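Local coordinates for anopheles gambiae adenosine kinase (Anopheles gambiae, PDB 3LOO), which catalyses the ATP-dependent phosphorylation of adenosine to AMP, as an adenosine kinase of the pfkB carbohydrate kinase family, at residues Met25-Gly30 against Gln175-Phe180; Pro32-Ser37 against Arg113-Arg118; Gly205-Met210 against Tyr231-Phe236. One frame throughout, in Å; residues are numbered along the deposited sequence.

Contact 1 of 3, residues Met25-Gly30 against Gln175-Phe180; sequences MLVGLG and QGAQFF
Met25 O takes two backbone N-H groups where the parallel strands 26-29 and 179-183 begin to pair. Gln178 N gives it the stronger bond, at 2.7 Å, with the N-H reaching it at an angle of 153°. Phe179 N gives the same oxygen a second, weak bond. Two residues further on, Val27 N donates to Phe179 O at 2.9 Å, and this bond is straighter. Two CA-H...O contacts fill in between the strands. Leu26 CA meets Phe179 O, and Phe180 CA meets Val27 O at 3.3 Å.

The side chains alternate. Leu26 and Phe179 lie on one face of the sheet and cross at about a right angle, with Leu26 CD1 3.9 Å from Phe179 CB. Leu26 has CG anti to its backbone N (chi1 167°), and its CD1 comes back toward the neighbouring strand. The Phe179 ring has Met25 O at its edge, near the ring plane, 3.5 Å from CD2. Val27 and Phe180 point the same way on the other face. There Val27 CG2 lies at the edge of the Phe180 ring, 3.8 Å from CD1. At the margin, Gln178 OE1 comes within 4.1 Å of Met25 CG.

Helix 315-328 packs over the face with Leu26 and Phe179, through Leu324, Leu327 and Leu328. Helix 187-203 lies on the Phe180 face, through Val197 and Ala201. The pairing continues with Tyr181, which bonds to the backbone of Val27 and Leu29. A central sheet of mainly parallel strands, with helices on both faces, is the alpha/beta core of the pfkB (ribokinase-like) fold, and this pair joins its first strand to one from the middle of the chain.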
loop_
_atom_site.group_PDB
_atom_site.type_symbol
_atom_site.label_atom_id
_atom_site.label_comp_id
_atom_site.label_asym_id
_atom_site.label_seq_id
_atom_site.Cartn_x
_atom_site.Cartn_y
_atom_site.Cartn_z
ATOM N N MET A 25 15.595 -3.908 7.931
ATOM C CA MET A 25 15.545 -2.451 8.107
ATOM C C MET A 25 14.107 -1.859 8.026
ATOM O O MET A 25 13.808 -0.831 8.662
ATOM C CB MET A 25 16.438 -1.761 7.085
ATOM C CG MET A 25 17.892 -2.282 7.127
ATOM S SD MET A 25 18.911 -1.412 5.980
ATOM C CE MET A 25 18.423 -1.954 4.396
ATOM N N LEU A 26 13.248 -2.504 7.222
ATOM C CA LEU A 26 11.915 -1.988 6.916
ATOM C C LEU A 26 10.904 -3.025 7.388
ATOM O O LEU A 26 11.048 -4.200 7.067
ATOM C CB LEU A 26 11.800 -1.793 5.404
ATOM C CG LEU A 26 10.397 -1.549 4.828
ATOM C CD1 LEU A 26 9.761 -0.269 5.421
ATOM C CD2 LEU A 26 10.484 -1.440 3.305
ATOM N N VAL A 27 9.931 -2.625 8.205
ATOM C CA VAL A 27 8.782 -3.492 8.425
ATOM C C VAL A 27 7.508 -2.880 7.860
ATOM O O VAL A 27 7.275 -1.687 8.015
ATOM C CB VAL A 27 8.601 -4.113 9.849
ATOM C CG1 VAL A 27 9.753 -3.915 10.766
ATOM C CG2 VAL A 27 7.201 -3.828 10.484
ATOM N N GLY A 28 6.747 -3.722 7.159
ATOM C CA GLY A 28 5.467 -3.367 6.576
ATOM C C GLY A 28 4.375 -4.192 7.211
ATOM O O GLY A 28 4.549 -5.371 7.445
ATOM N N LEU A 29 3.235 -3.572 7.503
ATOM C CA LEU A 29 2.075 -4.278 8.014
ATOM C C LEU A 29 0.947 -4.039 7.011
ATOM O O LEU A 29 0.704 -2.914 6.637
ATOM C CB LEU A 29 1.629 -3.693 9.354
ATOM C CG LEU A 29 2.413 -3.925 10.648
ATOM C CD1 LEU A 29 3.751 -3.324 10.556
ATOM C CD2 LEU A 29 1.622 -3.192 11.776
ATOM N N GLY A 30 0.274 -5.105 6.587
ATOM C CA GLY A 30 -0.818 -4.955 5.644
ATOM C C GLY A 30 -1.634 -6.227 5.481
ATOM O O GLY A 30 -1.550 -7.159 6.306
ATOM N N GLN A 175 11.886 -4.150 17.064
ATOM C CA GLN A 175 12.975 -3.414 17.741
ATOM C C GLN A 175 14.100 -3.083 16.795
ATOM O O GLN A 175 14.678 -2.009 16.902
ATOM C CB GLN A 175 13.519 -4.203 18.931
ATOM C CG GLN A 175 12.566 -4.175 20.113
ATOM C CD GLN A 175 13.107 -4.889 21.367
ATOM O OE1 GLN A 175 12.334 -5.317 22.239
ATOM N NE2 GLN A 175 14.432 -4.997 21.471
ATOM N N GLY A 176 14.390 -3.979 15.848
ATOM C CA GLY A 176 15.503 -3.779 14.904
ATOM C C GLY A 176 15.194 -2.980 13.657
ATOM O O GLY A 176 16.099 -2.627 12.879
ATOM N N ALA A 177 13.915 -2.674 13.419
ATOM C CA ALA A 177 13.595 -2.004 12.163
ATOM C C ALA A 177 13.967 -0.561 12.296
ATOM O O ALA A 177 13.963 -0.018 13.410
ATOM C CB ALA A 177 12.106 -2.135 11.832
ATOM N N GLN A 178 14.289 0.077 11.174
ATOM C CA GLN A 178 14.557 1.523 11.170
ATOM C C GLN A 178 13.434 2.318 10.516
ATOM O O GLN A 178 13.385 3.544 10.655
ATOM C CB GLN A 178 15.914 1.819 10.496
ATOM C CG GLN A 178 17.074 1.035 11.169
ATOM C CD GLN A 178 18.453 1.254 10.535
ATOM O OE1 GLN A 178 18.637 1.085 9.321
ATOM N NE2 GLN A 178 19.445 1.590 11.378
ATOM N N PHE A 179 12.540 1.619 9.802
ATOM C CA PHE A 179 11.492 2.233 8.943
ATOM C C PHE A 179 10.232 1.368 9.028
ATOM O O PHE A 179 10.324 0.118 9.045
ATOM C CB PHE A 179 11.909 2.260 7.463
ATOM C CG PHE A 179 13.197 3.008 7.196
ATOM C CD1 PHE A 179 13.189 4.392 6.976
ATOM C CD2 PHE A 179 14.419 2.316 7.149
ATOM C CE1 PHE A 179 14.385 5.078 6.748
ATOM C CE2 PHE A 179 15.609 2.984 6.906
ATOM C CZ PHE A 179 15.598 4.372 6.710
ATOM N N PHE A 180 9.065 2.021 9.027
ATOM C CA PHE A 180 7.783 1.324 9.152
ATOM C C PHE A 180 6.838 1.862 8.096
ATOM O O PHE A 180 6.802 3.080 7.847
ATOM C CB PHE A 180 7.159 1.503 10.552
ATOM C CG PHE A 180 7.990 0.935 11.666
ATOM C CD1 PHE A 180 7.893 -0.405 12.010
ATOM C CD2 PHE A 180 8.905 1.747 12.351
ATOM C CE1 PHE A 180 8.654 -0.943 13.049
ATOM C CE2 PHE A 180 9.709 1.229 13.392
ATOM C CZ PHE A 180 9.590 -0.130 13.740
#

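Contact 2 of 3, residues Pro32-Ser37 against Arg113-Arg118; sequences PLLDIS and RILEER. With B4P (bis(adenosine)-5'-tetraphosphate), chain D.
Leu34 and Leu115 meet where helix 110-122 packs across strand 33-39 of the smaller mixed sheet. In pfkB kinases of this type such a sheet forms the lid over the substrate site. The short segments 33-37 and 113-118 cross at 105°, with their axes 8.7 Å apart at closest. No hydrogen bond links them, and the contact is made by aliphatic branches packing on one another and on the strand backbone.

Leu115 is the main side chain on the helix. Its CG lies anti to the carbonyl carbon (chi1 -64°), and its two methyl groups reach different parts of the strand. CD1 is directed at the Pro32 end, 4.0 Å from Pro32 CB. CD2 reaches the backbone one step on, 3.5 Å from Leu33 O, and also touches Leu34. The leucine thus spreads over three successive residues.

Leu34 answers from the strand. With CG anti to the backbone N (chi1 -179°), its CD1 comes 3.8 Å from Ile114 CG2 and 4.1 Å from Leu115 CD2. Leu34 crosses both helix side chains at a slant. Ile114 CG2 has a second neighbour within its own helix, for it lies over one face of the Arg118 guanidinium, toward the rim. Tyr128 of strand 125-131 touches both Pro32 and Leu115, and Tyr77 of strand 76-80 touches Leu34.

The strand also has a ligand side. The CA-CB bond of Leu33 points away from the helix, and its CD2 lies 3.6 Å from C2A of an adenine of bis(adenosine)-5'-tetraphosphate. Asp35 holds the ribose of the same adenosine half with both carboxylate oxygens. Asn313 also bonds to Asp35 OD2. Asp35 OD1 accepts from ribose O2E at 2.6 Å, and Asp35 OD2 accepts from ribose O3E at 2.6 Å.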
loop_
_atom_site.group_PDB
_atom_site.type_symbol
_atom_site.label_atom_id
_atom_site.label_comp_id
_atom_site.label_asym_id
_atom_site.label_seq_id
_atom_site.Cartn_x
_atom_site.Cartn_y
_atom_site.Cartn_z
ATOM N N PRO A 32 -2.264 -9.361 3.144
ATOM C CA PRO A 32 -1.774 -10.095 1.974
ATOM C C PRO A 32 -2.955 -10.748 1.266
ATOM O O PRO A 32 -3.666 -11.551 1.858
ATOM C CB PRO A 32 -0.824 -11.148 2.578
ATOM C CG PRO A 32 -1.280 -11.305 4.009
ATOM C CD PRO A 32 -2.181 -10.135 4.391
ATOM N N LEU A 33 -3.102 -10.437 -0.022
ATOM C CA LEU A 33 -4.255 -10.814 -0.773
ATOM C C LEU A 33 -3.784 -11.357 -2.120
ATOM O O LEU A 33 -2.795 -10.859 -2.677
ATOM C CB LEU A 33 -5.101 -9.552 -1.030
ATOM C CG LEU A 33 -6.292 -9.038 -0.206
ATOM C CD1 LEU A 33 -6.354 -9.446 1.228
ATOM C CD2 LEU A 33 -6.569 -7.537 -0.448
ATOM N N LEU A 34 -4.507 -12.354 -2.635
ATOM C CA LEU A 34 -4.279 -12.847 -3.984
ATOM C C LEU A 34 -5.242 -12.088 -4.884
ATOM O O LEU A 34 -6.464 -12.126 -4.660
ATOM C CB LEU A 34 -4.556 -14.359 -4.060
ATOM C CG LEU A 34 -4.327 -15.053 -5.439
ATOM C CD1 LEU A 34 -2.857 -14.936 -5.964
ATOM C CD2 LEU A 34 -4.751 -16.542 -5.413
ATOM N N ASP A 35 -4.706 -11.417 -5.908
ATOM C CA ASP A 35 -5.544 -10.719 -6.854
ATOM C C ASP A 35 -6.109 -11.717 -7.859
ATOM O O ASP A 35 -5.381 -12.605 -8.358
ATOM C CB ASP A 35 -4.766 -9.609 -7.587
ATOM C CG ASP A 35 -4.408 -8.406 -6.678
ATOM O OD1 ASP A 35 -4.924 -8.299 -5.531
ATOM O OD2 ASP A 35 -3.622 -7.541 -7.147
ATOM N N ILE A 36 -7.400 -11.539 -8.160
ATOM C CA ILE A 36 -8.075 -12.296 -9.200
ATOM C C ILE A 36 -8.513 -11.293 -10.263
ATOM O O ILE A 36 -9.452 -10.521 -10.086
ATOM C CB ILE A 36 -9.261 -13.111 -8.619
ATOM C CG1 ILE A 36 -8.785 -14.001 -7.490
ATOM C CG2 ILE A 36 -9.943 -13.948 -9.690
ATOM C CD1 ILE A 36 -9.903 -14.649 -6.729
ATOM N N SER A 37 -7.814 -11.324 -11.380
ATOM C CA SER A 37 -7.854 -10.243 -12.329
ATOM C C SER A 37 -8.484 -10.671 -13.636
ATOM O O SER A 37 -8.087 -11.672 -14.180
ATOM C CB SER A 37 -6.424 -9.788 -12.600
ATOM O OG SER A 37 -6.456 -8.582 -13.347
ATOM N N ARG A 113 0.134 -20.175 -0.178
ATOM C CA ARG A 113 1.460 -20.615 -0.733
ATOM C C ARG A 113 1.830 -19.865 -1.984
ATOM O O ARG A 113 3.009 -19.633 -2.210
ATOM C CB ARG A 113 1.553 -22.107 -1.096
ATOM C CG ARG A 113 0.540 -22.988 -0.503
ATOM C CD ARG A 113 0.727 -24.452 -0.945
ATOM N NE ARG A 113 1.938 -24.981 -0.359
ATOM C CZ ARG A 113 1.964 -25.590 0.812
ATOM N NH1 ARG A 113 3.110 -26.042 1.309
ATOM N NH2 ARG A 113 0.841 -25.741 1.472
ATOM N N ILE A 114 0.848 -19.517 -2.829
ATOM C CA ILE A 114 1.150 -18.645 -3.962
ATOM C C ILE A 114 1.750 -17.307 -3.477
ATOM O O ILE A 114 2.762 -16.834 -4.033
ATOM C CB ILE A 114 -0.104 -18.376 -4.867
ATOM C CG1 ILE A 114 -0.554 -19.657 -5.607
ATOM C CG2 ILE A 114 0.187 -17.261 -5.873
ATOM C CD1 ILE A 114 -2.071 -19.704 -5.885
ATOM N N LEU A 115 1.135 -16.705 -2.443
ATOM C CA LEU A 115 1.608 -15.408 -1.890
ATOM C C LEU A 115 3.004 -15.573 -1.246
ATOM O O LEU A 115 3.925 -14.839 -1.534
ATOM C CB LEU A 115 0.617 -14.870 -0.848
ATOM C CG LEU A 115 -0.780 -14.520 -1.383
ATOM C CD1 LEU A 115 -1.561 -13.778 -0.296
ATOM C CD2 LEU A 115 -0.698 -13.678 -2.690
ATOM N N GLU A 116 3.128 -16.539 -0.364
ATOM C CA GLU A 116 4.401 -16.862 0.275
ATOM C C GLU A 116 5.557 -17.036 -0.700
ATOM O O GLU A 116 6.617 -16.424 -0.561
ATOM C CB GLU A 116 4.230 -18.174 0.993
ATOM C CG GLU A 116 3.944 -18.053 2.430
ATOM C CD GLU A 116 5.145 -18.381 3.238
ATOM O OE1 GLU A 116 5.051 -18.423 4.493
ATOM O OE2 GLU A 116 6.191 -18.590 2.601
ATOM N N GLU A 117 5.345 -17.906 -1.684
ATOM C CA GLU A 117 6.386 -18.210 -2.639
ATOM C C GLU A 117 6.765 -17.009 -3.460
ATOM O O GLU A 117 7.953 -16.750 -3.586
ATOM C CB GLU A 117 6.012 -19.416 -3.515
ATOM C CG GLU A 117 5.980 -20.671 -2.648
ATOM C CD GLU A 117 5.668 -21.944 -3.407
ATOM O OE1 GLU A 117 4.933 -21.883 -4.420
ATOM O OE2 GLU A 117 6.152 -23.015 -2.963
ATOM N N ARG A 118 5.794 -16.266 -4.015
ATOM C CA ARG A 118 6.135 -15.052 -4.786
ATOM C C ARG A 118 6.862 -13.992 -3.942
ATOM O O ARG A 118 7.862 -13.411 -4.372
ATOM C CB ARG A 118 4.899 -14.373 -5.427
ATOM C CG ARG A 118 4.084 -15.265 -6.351
ATOM C CD ARG A 118 4.588 -15.350 -7.821
ATOM N NE ARG A 118 3.916 -16.488 -8.480
ATOM C CZ ARG A 118 2.666 -16.491 -8.967
ATOM N NH1 ARG A 118 1.900 -15.393 -8.937
ATOM N NH2 ARG A 118 2.176 -17.607 -9.501
HETATM P PA B4P D . -4.372 -0.246 -8.053
HETATM O O1A B4P D . -3.961 -0.987 -9.315
HETATM O O2A B4P D . -5.842 0.142 -7.910
HETATM O O3A B4P D . -3.604 1.163 -8.112
HETATM P PB B4P D . -2.612 1.620 -6.951
HETATM O O1B B4P D . -1.341 0.768 -6.933
HETATM O O2B B4P D . -3.334 1.923 -5.649
HETATM O O3B B4P D . -2.352 2.959 -7.903
HETATM P PG B4P D . -2.627 4.503 -7.535
HETATM O O1G B4P D . -3.963 4.968 -8.005
HETATM O O2G B4P D . -2.385 4.641 -6.045
HETATM O O3G B4P D . -1.471 5.300 -8.303
HETATM P PD B4P D . -1.531 6.285 -9.579
HETATM O O1D B4P D . -2.527 5.740 -10.535
HETATM O O2D B4P D . -1.579 7.732 -9.175
HETATM O O5E B4P D . -3.844 -1.035 -6.733
HETATM C C5E B4P D . -4.045 -2.426 -6.851
HETATM C C4E B4P D . -3.757 -3.204 -5.599
HETATM O O4E B4P D . -4.550 -2.790 -4.487
HETATM C C3E B4P D . -4.165 -4.631 -5.842
HETATM O O3E B4P D . -2.927 -5.344 -6.034
HETATM C C2E B4P D . -4.846 -5.073 -4.552
HETATM O O2E B4P D . -4.349 -6.295 -3.991
HETATM C C1E B4P D . -4.648 -3.875 -3.603
HETATM N N9A B4P D . -5.831 -3.724 -2.737
HETATM C C8A B4P D . -7.107 -3.394 -3.093
HETATM N N7A B4P D . -7.871 -3.384 -1.962
HETATM C C5A B4P D . -7.094 -3.739 -0.897
HETATM C C6A B4P D . -7.304 -3.891 0.484
HETATM N N6A B4P D . -8.527 -3.727 1.077
HETATM N N1A B4P D . -6.263 -4.273 1.267
HETATM C C2A B4P D . -5.023 -4.455 0.749
HETATM N N3A B4P D . -4.795 -4.302 -0.566
HETATM C C4A B4P D . -5.804 -3.938 -1.399
HETATM O O5F B4P D . -0.087 5.953 -10.189
HETATM C C5F B4P D . 1.082 5.905 -9.378
HETATM C C4F B4P D . 2.272 6.060 -10.324
HETATM O O4F B4P D . 2.177 5.176 -11.455
HETATM C C3F B4P D . 2.280 7.435 -10.967
HETATM O O3F B4P D . 2.829 8.383 -10.060
HETATM C C2F B4P D . 3.129 7.206 -12.203
HETATM O O2F B4P D . 4.530 7.268 -11.871
HETATM C C1F B4P D . 2.717 5.787 -12.635
HETATM N N9B B4P D . 1.618 5.927 -13.642
HETATM C C8B B4P D . 0.301 5.760 -13.407
HETATM N N7B B4P D . -0.424 5.976 -14.531
HETATM C C5B B4P D . 0.425 6.293 -15.530
HETATM C C6B B4P D . 0.297 6.630 -16.875
HETATM N N6B B4P D . -0.940 6.666 -17.431
HETATM N N1B B4P D . 1.416 6.896 -17.619
HETATM C C2B B4P D . 2.654 6.858 -17.067
HETATM N N3B B4P D . 2.840 6.548 -15.753
HETATM C C4B B4P D . 1.773 6.267 -14.941
#

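Contact 3 of 3, residues Gly205-Met210 against Tyr231-Phe236; sequences GRMFMM and YVDVLF
Asp233 points its CB toward segment 205-210, and CB lies 3.4 Å from Phe208 O. CG stands anti to the carbonyl carbon (chi1 -64°), which brings the carboxylate to the backbone where strand 207-211 begins. OD1 accepts from Phe208 N at 2.9 Å through its anti lone pair, in a nearly straight bond (169°). The same OD1 lies 3.4 Å from Met207 CA. OD2 forms a salt bridge with Lys268. The backbone of Asp233 adds a second bond: its N donates to Phe208 O at 2.7 Å. Side chain and backbone together therefore hold both the N-H and the C=O of Phe208.

Beyond this point the two segments run as neighbouring parallel strands in the central sheet of the ribokinase-like fold. Met210 N donates to Val234 O, and Phe236 N donates to Met210 O at 3.0 Å. Met209 and Val234 lie side by side on one face, with Met209 CG 3.6 Å from Val234 CB. Met207 CE is tight against Val234 CG2. On the other face Met210 has CG between its backbone N and carbonyl carbon (chi1 62°), and this CG meets Val232 CG2 at 3.7 Å. Val232 CG2 also sits at the edge of the Phe208 ring, in its plane. Val234 CG1 lies over one face of the Phe236 ring, toward the rim, and Phe323 of helix 315-328 packs edge-to-face with that ring.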
loop_
_atom_site.group_PDB
_atom_site.type_symbol
_atom_site.label_atom_id
_atom_site.label_comp_id
_atom_site.label_asym_id
_atom_site.label_seq_id
_atom_site.Cartn_x
_atom_site.Cartn_y
_atom_site.Cartn_z
ATOM N N GLY A 205 12.346 8.040 17.481
ATOM C CA GLY A 205 12.799 8.785 16.316
ATOM C C GLY A 205 12.856 8.040 14.983
ATOM O O GLY A 205 13.520 8.494 14.066
ATOM N N ARG A 206 12.164 6.909 14.841
ATOM C CA ARG A 206 12.173 6.198 13.547
ATOM C C ARG A 206 11.044 6.650 12.587
ATOM O O ARG A 206 10.050 7.231 13.016
ATOM C CB ARG A 206 12.176 4.684 13.781
ATOM C CG ARG A 206 13.474 4.190 14.534
ATOM C CD ARG A 206 13.391 2.743 14.942
ATOM N NE ARG A 206 12.462 2.503 16.027
ATOM C CZ ARG A 206 12.034 1.310 16.422
ATOM N NH1 ARG A 206 12.431 0.182 15.802
ATOM N NH2 ARG A 206 11.197 1.247 17.453
ATOM N N MET A 207 11.212 6.410 11.293
ATOM C CA MET A 207 10.207 6.830 10.319
ATOM C C MET A 207 8.985 5.912 10.284
ATOM O O MET A 207 9.109 4.684 10.237
ATOM C CB MET A 207 10.815 6.967 8.931
ATOM C CG MET A 207 11.567 8.286 8.736
ATOM S SD MET A 207 12.329 8.317 7.109
ATOM C CE MET A 207 10.984 9.044 6.181
ATOM N N PHE A 208 7.812 6.529 10.361
ATOM C CA PHE A 208 6.518 5.816 10.198
ATOM C C PHE A 208 5.847 6.463 8.978
ATOM O O PHE A 208 5.760 7.699 8.848
ATOM C CB PHE A 208 5.651 5.830 11.459
ATOM C CG PHE A 208 4.352 5.071 11.300
ATOM C CD1 PHE A 208 4.292 3.727 11.582
ATOM C CD2 PHE A 208 3.205 5.712 10.778
ATOM C CE1 PHE A 208 3.121 3.010 11.400
ATOM C CE2 PHE A 208 2.015 5.003 10.559
ATOM C CZ PHE A 208 1.986 3.633 10.876
ATOM N N MET A 209 5.451 5.609 8.053
ATOM C CA MET A 209 4.949 6.043 6.775
ATOM C C MET A 209 3.648 5.271 6.518
ATOM O O MET A 209 3.469 4.131 6.979
ATOM C CB MET A 209 5.995 5.777 5.678
ATOM C CG MET A 209 7.378 6.450 5.980
ATOM S SD MET A 209 8.661 5.940 4.852
ATOM C CE MET A 209 9.156 4.408 5.648
ATOM N N MET A 210 2.743 5.889 5.775
ATOM C CA MET A 210 1.478 5.217 5.466
ATOM C C MET A 210 0.902 5.714 4.158
ATOM O O MET A 210 1.357 6.693 3.589
ATOM C CB MET A 210 0.464 5.334 6.618
ATOM C CG MET A 210 0.028 6.759 6.988
ATOM S SD MET A 210 -1.581 6.829 7.861
ATOM C CE MET A 210 -2.705 6.568 6.467
ATOM N N TYR A 231 1.981 10.973 14.184
ATOM C CA TYR A 231 3.099 10.047 14.138
ATOM C C TYR A 231 3.453 9.677 12.720
ATOM O O TYR A 231 4.307 8.822 12.496
ATOM C CB TYR A 231 2.738 8.787 14.901
ATOM C CG TYR A 231 2.137 9.069 16.246
ATOM C CD1 TYR A 231 2.942 9.420 17.344
ATOM C CD2 TYR A 231 0.752 9.054 16.422
ATOM C CE1 TYR A 231 2.378 9.696 18.596
ATOM C CE2 TYR A 231 0.174 9.360 17.659
ATOM C CZ TYR A 231 0.992 9.672 18.735
ATOM O OH TYR A 231 0.415 9.917 19.966
ATOM N N VAL A 232 2.808 10.304 11.760
ATOM C CA VAL A 232 3.114 10.013 10.343
ATOM C C VAL A 232 4.193 10.926 9.813
ATOM O O VAL A 232 3.998 12.141 9.769
ATOM C CB VAL A 232 1.847 10.056 9.478
ATOM C CG1 VAL A 232 2.188 9.973 8.010
ATOM C CG2 VAL A 232 0.919 8.871 9.892
ATOM N N ASP A 233 5.343 10.345 9.405
ATOM C CA ASP A 233 6.445 11.118 8.811
ATOM C C ASP A 233 6.269 11.327 7.319
ATOM O O ASP A 233 6.698 12.344 6.788
ATOM C CB ASP A 233 7.812 10.436 9.065
ATOM C CG ASP A 233 8.149 10.385 10.527
ATOM O OD1 ASP A 233 8.010 9.305 11.128
ATOM O OD2 ASP A 233 8.459 11.457 11.082
ATOM N N VAL A 234 5.728 10.321 6.642
ATOM C CA VAL A 234 5.474 10.374 5.181
ATOM C C VAL A 234 4.063 9.802 4.919
ATOM O O VAL A 234 3.733 8.688 5.349
ATOM C CB VAL A 234 6.521 9.582 4.319
ATOM C CG1 VAL A 234 6.298 9.841 2.828
ATOM C CG2 VAL A 234 8.022 9.932 4.669
ATOM N N LEU A 235 3.245 10.576 4.195
ATOM C CA LEU A 235 1.938 10.119 3.741
ATOM C C LEU A 235 1.932 10.077 2.189
ATOM O O LEU A 235 2.225 11.077 1.550
ATOM C CB LEU A 235 0.853 11.069 4.227
ATOM C CG LEU A 235 -0.572 10.771 3.716
ATOM C CD1 LEU A 235 -0.987 9.369 4.120
ATOM C CD2 LEU A 235 -1.645 11.831 4.169
ATOM N N PHE A 236 1.632 8.917 1.628
ATOM C CA PHE A 236 1.442 8.749 0.187
ATOM C C PHE A 236 -0.063 8.649 -0.086
ATOM O O PHE A 236 -0.837 8.182 0.772
ATOM C CB PHE A 236 2.068 7.432 -0.283
ATOM C CG PHE A 236 3.544 7.276 0.044
ATOM C CD1 PHE A 236 4.509 7.764 -0.817
ATOM C CD2 PHE A 236 3.951 6.582 1.200
ATOM C CE1 PHE A 236 5.906 7.572 -0.543
ATOM C CE2 PHE A 236 5.318 6.409 1.502
ATOM C CZ PHE A 236 6.292 6.899 0.623
HETATM O O HOH W 1 10.050 10.116 13.050
#

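How the contacts relate
Contacts 1 and 3 belong to the same large sheet, with centres about 11 Å apart. Strands 179-183 and 207-211 are neighbours there, so four adjacent strands run from 26-29 to 234-238. Probable hydrogen bonds join the contacts directly: Phe180 O to Met209 N at 2.9 Å, and Ala177 O to Arg206 NH1 at 2.8 Å. Contact 2 lies in the smaller sheet, its centre about 21 Å from that of contact 1 and 27 Å from that of contact 3. Strand 33-39 nevertheless follows strand 26-29 directly. Through Leu33 and Asp35, the strand of contact 2 meets one adenosine of the ligand, whereas the side chain of Phe236 in contact 3 is about 8 Å from the bound bis(adenosine)-5'-tetraphosphate.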